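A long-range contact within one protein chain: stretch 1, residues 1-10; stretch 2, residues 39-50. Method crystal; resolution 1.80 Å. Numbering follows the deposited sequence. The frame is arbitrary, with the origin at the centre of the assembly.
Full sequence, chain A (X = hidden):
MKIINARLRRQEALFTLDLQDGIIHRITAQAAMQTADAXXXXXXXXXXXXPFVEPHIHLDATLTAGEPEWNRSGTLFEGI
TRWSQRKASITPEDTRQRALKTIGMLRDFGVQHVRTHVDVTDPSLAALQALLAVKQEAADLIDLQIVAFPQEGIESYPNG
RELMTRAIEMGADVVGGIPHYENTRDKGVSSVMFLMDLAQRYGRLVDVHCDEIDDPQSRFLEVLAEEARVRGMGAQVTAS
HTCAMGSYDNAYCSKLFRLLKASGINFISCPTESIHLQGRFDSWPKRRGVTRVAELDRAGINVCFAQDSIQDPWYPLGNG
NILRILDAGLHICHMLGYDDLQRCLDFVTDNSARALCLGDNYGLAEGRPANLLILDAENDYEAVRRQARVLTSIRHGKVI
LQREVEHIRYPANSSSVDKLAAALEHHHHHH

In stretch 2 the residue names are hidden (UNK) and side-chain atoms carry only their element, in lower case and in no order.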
# COMPACT_ATOMS: atom_id res chain seq x y z
N MET A 1 -8.35 14.57 32.83
CA MET A 1 -9.00 14.62 31.52
C MET A 1 -9.88 13.39 31.32
O MET A 1 -9.49 12.28 31.65
CB MET A 1 -7.96 14.70 30.41
CG MET A 1 -8.55 14.57 29.01
SD MET A 1 -7.33 14.91 27.73
CE MET A 1 -5.93 13.98 28.35
N LYS A 2 -11.07 13.61 30.77
CA LYS A 2 -12.02 12.52 30.56
C LYS A 2 -12.32 12.33 29.08
O LYS A 2 -12.49 13.30 28.34
CB LYS A 2 -13.31 12.78 31.34
CG LYS A 2 -14.37 11.70 31.18
CD LYS A 2 -15.71 12.16 31.75
CE LYS A 2 -15.64 12.41 33.25
NZ LYS A 2 -15.51 11.14 34.03
N ILE A 3 -12.39 11.07 28.65
CA ILE A 3 -12.80 10.75 27.29
C ILE A 3 -14.04 9.88 27.37
O ILE A 3 -14.02 8.86 28.04
CB ILE A 3 -11.71 9.99 26.51
CG1 ILE A 3 -10.39 10.78 26.51
CG2 ILE A 3 -12.18 9.72 25.10
CD1 ILE A 3 -9.21 9.96 26.07
N ILE A 4 -15.11 10.28 26.69
CA ILE A 4 -16.34 9.48 26.68
C ILE A 4 -16.65 8.92 25.29
O ILE A 4 -16.09 9.38 24.29
CB ILE A 4 -17.56 10.28 27.18
CG1 ILE A 4 -17.86 11.47 26.25
CG2 ILE A 4 -17.37 10.75 28.62
CD1 ILE A 4 -19.17 12.20 26.60
N ASN A 5 -17.55 7.94 25.26
CA ASN A 5 -18.06 7.37 24.01
C ASN A 5 -16.96 6.76 23.16
O ASN A 5 -16.99 6.82 21.93
CB ASN A 5 -18.82 8.42 23.19
CG ASN A 5 -20.07 8.92 23.89
OD1 ASN A 5 -20.72 8.18 24.64
ND2 ASN A 5 -20.42 10.17 23.64
N ALA A 6 -15.97 6.16 23.82
CA ALA A 6 -14.84 5.59 23.11
C ALA A 6 -15.02 4.10 22.95
O ALA A 6 -15.46 3.41 23.87
CB ALA A 6 -13.55 5.88 23.85
N ARG A 7 -14.68 3.59 21.77
CA ARG A 7 -14.59 2.15 21.57
C ARG A 7 -13.21 1.68 21.99
O ARG A 7 -12.23 2.41 21.88
CB ARG A 7 -14.84 1.79 20.11
CG ARG A 7 -16.20 2.24 19.59
CD ARG A 7 -17.31 1.31 20.03
NE ARG A 7 -17.11 -0.03 19.51
CZ ARG A 7 -17.58 -0.46 18.34
NH1 ARG A 7 -17.34 -1.71 17.96
NH2 ARG A 7 -18.27 0.36 17.56
N LEU A 8 -13.14 0.44 22.47
CA LEU A 8 -11.85 -0.20 22.69
C LEU A 8 -11.75 -1.37 21.72
O LEU A 8 -12.77 -1.82 21.19
CB LEU A 8 -11.71 -0.67 24.14
CG LEU A 8 -11.69 0.48 25.15
CD1 LEU A 8 -11.67 -0.07 26.57
CD2 LEU A 8 -10.47 1.41 24.91
N ARG A 9 -10.54 -1.84 21.46
CA ARG A 9 -10.32 -2.84 20.42
C ARG A 9 -11.04 -4.16 20.70
O ARG A 9 -10.96 -4.69 21.81
CB ARG A 9 -8.83 -3.08 20.18
CG ARG A 9 -8.14 -1.94 19.45
CD ARG A 9 -6.74 -2.34 19.00
NE ARG A 9 -6.79 -3.57 18.22
CZ ARG A 9 -5.96 -4.60 18.38
NH1 ARG A 9 -5.00 -4.54 19.30
NH2 ARG A 9 -6.09 -5.68 17.61
N ARG A 10 -11.73 -4.67 19.69
CA ARG A 10 -12.39 -5.97 19.75
C ARG A 10 -13.42 -6.08 20.87
O ARG A 10 -13.63 -7.16 21.43
CB ARG A 10 -11.35 -7.10 19.85
CG ARG A 10 -10.39 -7.13 18.68
CD ARG A 10 -9.28 -8.15 18.89
NE ARG A 10 -9.72 -9.52 18.64
CZ ARG A 10 -8.93 -10.59 18.75
NH1 ARG A 10 -7.66 -10.44 19.12
NH2 ARG A 10 -9.41 -11.80 18.50
N UNK A 39 -17.08 19.29 29.32
CA UNK A 39 -15.89 19.49 28.53
C UNK A 39 -14.97 18.28 28.50
O UNK A 39 -13.75 18.41 28.41
N UNK A 40 -15.56 17.09 28.59
CA UNK A 40 -14.83 15.86 28.34
C UNK A 40 -14.61 15.73 26.84
O UNK A 40 -15.33 16.35 26.06
c UNK A 40 -15.61 14.66 28.86
N UNK A 41 -13.62 14.95 26.44
CA UNK A 41 -13.41 14.70 25.02
C UNK A 41 -14.41 13.65 24.55
O UNK A 41 -14.47 12.55 25.10
c UNK A 41 -10.99 15.34 25.02
c UNK A 41 -11.85 13.76 23.30
c UNK A 41 -11.98 14.22 24.73
c UNK A 41 -9.54 14.93 24.91
N UNK A 42 -15.22 14.00 23.55
CA UNK A 42 -16.21 13.07 23.01
C UNK A 42 -15.62 12.31 21.83
O UNK A 42 -15.44 12.87 20.74
o UNK A 42 -19.79 13.35 22.17
o UNK A 42 -18.44 11.63 22.21
c UNK A 42 -17.49 13.81 22.61
c UNK A 42 -18.65 12.86 22.32
N UNK A 43 -15.32 11.04 22.05
CA UNK A 43 -14.77 10.19 21.00
C UNK A 43 -15.81 9.88 19.92
O UNK A 43 -15.46 9.43 18.83
c UNK A 43 -14.22 8.90 21.59
N UNK A 44 -17.08 10.12 20.24
CA UNK A 44 -18.17 9.95 19.29
C UNK A 44 -18.20 8.55 18.67
O UNK A 44 -18.51 8.40 17.49
n UNK A 44 -19.39 14.31 17.57
c UNK A 44 -18.34 12.43 18.69
c UNK A 44 -18.10 11.01 18.19
c UNK A 44 -18.38 13.46 17.57
o UNK A 44 -17.50 13.48 16.71
N UNK A 45 -17.89 7.54 19.48
CA UNK A 45 -17.91 6.16 19.02
C UNK A 45 -16.64 5.73 18.31
O UNK A 45 -16.56 4.65 17.74
N UNK A 46 -15.62 6.59 18.33
CA UNK A 46 -14.35 6.23 17.71
C UNK A 46 -13.47 5.40 18.63
O UNK A 46 -13.60 5.44 19.85
n UNK A 46 -15.70 11.92 14.06
n UNK A 46 -15.17 11.76 16.29
c UNK A 46 -13.61 9.48 15.82
c UNK A 46 -13.61 7.48 17.27
c UNK A 46 -15.07 11.30 15.05
c UNK A 46 -14.27 8.16 16.11
n UNK A 46 -14.34 10.22 14.80
N UNK A 47 -12.58 4.64 18.02
CA UNK A 47 -11.66 3.77 18.73
C UNK A 47 -10.57 4.54 19.52
O UNK A 47 -9.92 5.43 18.98
c UNK A 47 -9.92 0.93 16.68
c UNK A 47 -11.15 0.65 18.83
c UNK A 47 -11.01 2.87 17.70
c UNK A 47 -10.29 1.57 18.01
N UNK A 48 -10.39 4.19 20.79
CA UNK A 48 -9.23 4.65 21.55
C UNK A 48 -8.22 3.50 21.63
O UNK A 48 -8.58 2.38 22.00
c UNK A 48 -9.63 5.10 22.95
N UNK A 49 -6.97 3.77 21.28
CA UNK A 49 -5.93 2.74 21.30
C UNK A 49 -4.66 3.29 21.92
O UNK A 49 -4.47 4.51 21.98
c UNK A 49 -6.69 1.50 19.23
c UNK A 49 -5.56 2.28 19.87
c UNK A 49 -4.51 3.13 17.72
c UNK A 49 -5.19 3.49 19.01
N UNK A 50 -3.79 2.40 22.41
CA UNK A 50 -2.46 2.86 22.81
C UNK A 50 -1.71 3.35 21.55
O UNK A 50 -2.12 3.05 20.43
c UNK A 50 -3.97 0.95 22.65
c UNK A 50 -1.82 1.60 23.40
c UNK A 50 -2.55 0.46 22.74
O HOH W 1 -11.69 16.53 29.56
O HOH W 2 -18.74 2.76 17.29
O HOH W 3 -8.30 -0.29 22.42

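Position 39 has no side-chain atoms. Its phi is 63°, a value that favours glycine, and it is Gly39. It does not touch stretch 1 directly, but water 1 links them, lying 3.0 Å from Gly39 O and 3.2 Å from Lys2 N.

Position 40 carries one carbon, which points toward stretch 1. This carbon, CB, lies 3.4 Å from Lys2 O and 4.3 Å from Ile4 CG2. One carbon and nothing more makes it Ala40.

Position 41 has four carbons, forked at the first, with one arm two carbons long. The end carbon of the longer arm packs on Met1 SD. This is Ile41. Its CD1 reaches Met1 SD at 3.6 Å, and its CB is 4.2 Å from Ile3 CG1. Its backbone N and O both bond to the strand of stretch 1: Ile41 N donates to Lys2 O at 2.8 Å, and Ile4 N donates to Ile41 O at 2.8 Å.

Position 42 has two carbons, the second carrying two oxygens. One of the oxygens takes a hydrogen bond from Asn5 ND2. That is a carboxylate on a short stem, so Asp42. Asn5 ND2 donates to Asp42 OD1 at 2.8 Å. The same oxygen accepts from the backbone N of position 44, also at 2.8 Å, so it ties the loop to the corner of stretch 1.

Position 43 has one carbon. Its CB lies 3.8 Å from Ala6 CB and 4.1 Å from Ile3 CG2, in a buried site. This is Ala43. Its N donates to Ile4 O at 2.9 Å.

Position 44 has three carbons in a row, the third carrying one oxygen and one nitrogen. The amide on this longer stem gives Gln44. Its CA-to-CB bond points away from stretch 1, and the residue is exposed.

Position 45 has no side-chain atoms and a phi of 83°, again favouring glycine. This is Gly45. Its N donates to Asn5 O at 2.7 Å. Water 2 lies 2.9 Å from Gly45 O and 2.5 Å from Arg7 NH2.

Position 46 has three carbons, a nitrogen, then a carbon with two more nitrogens. The guanidinium identifies Arg46. Its CA-to-CB bond points away, and its NH1 donates to Gln44 OE1 at 2.9 Å. Arg46 O accepts from Arg7 N at 2.9 Å.

Position 47 has four carbons, forked at the second. One carbon past the fork packs on Arg9. This is Leu47. Its CA-to-CB bond points away, but CD1 comes to 3.7 Å from Arg9 N and 4.0 Å from Arg9 CG.

Position 48 has one carbon. Its CB lies 4.1 Å from Ala6 CB and 4.3 Å from Leu8 CD2. It is Ala48. Its N donates to Arg7 O at 2.8 Å.

Position 49 has four carbons, forked at the first, with one longer arm. The short arm packs on Arg9. This is Ile49, whose CG2 lies 3.7 Å from Arg9 CG.

Position 50 has three carbons closing a ring onto the backbone N. It is Pro50, and it makes no contact here.

The contact begins as a parallel ladder, Ile3 with Ile41 and Ile4 with Asp42. A type I' turn from Ala43 to Arg46 follows, facing the corner at Asn5. The register shifts by two before Arg7 bridges Leu47. Backbone hydrogen bonds hold both parts, while small and aliphatic side chains pack beside them.

Stretch 2, residues 39-50: GAIDAQGRLAIP
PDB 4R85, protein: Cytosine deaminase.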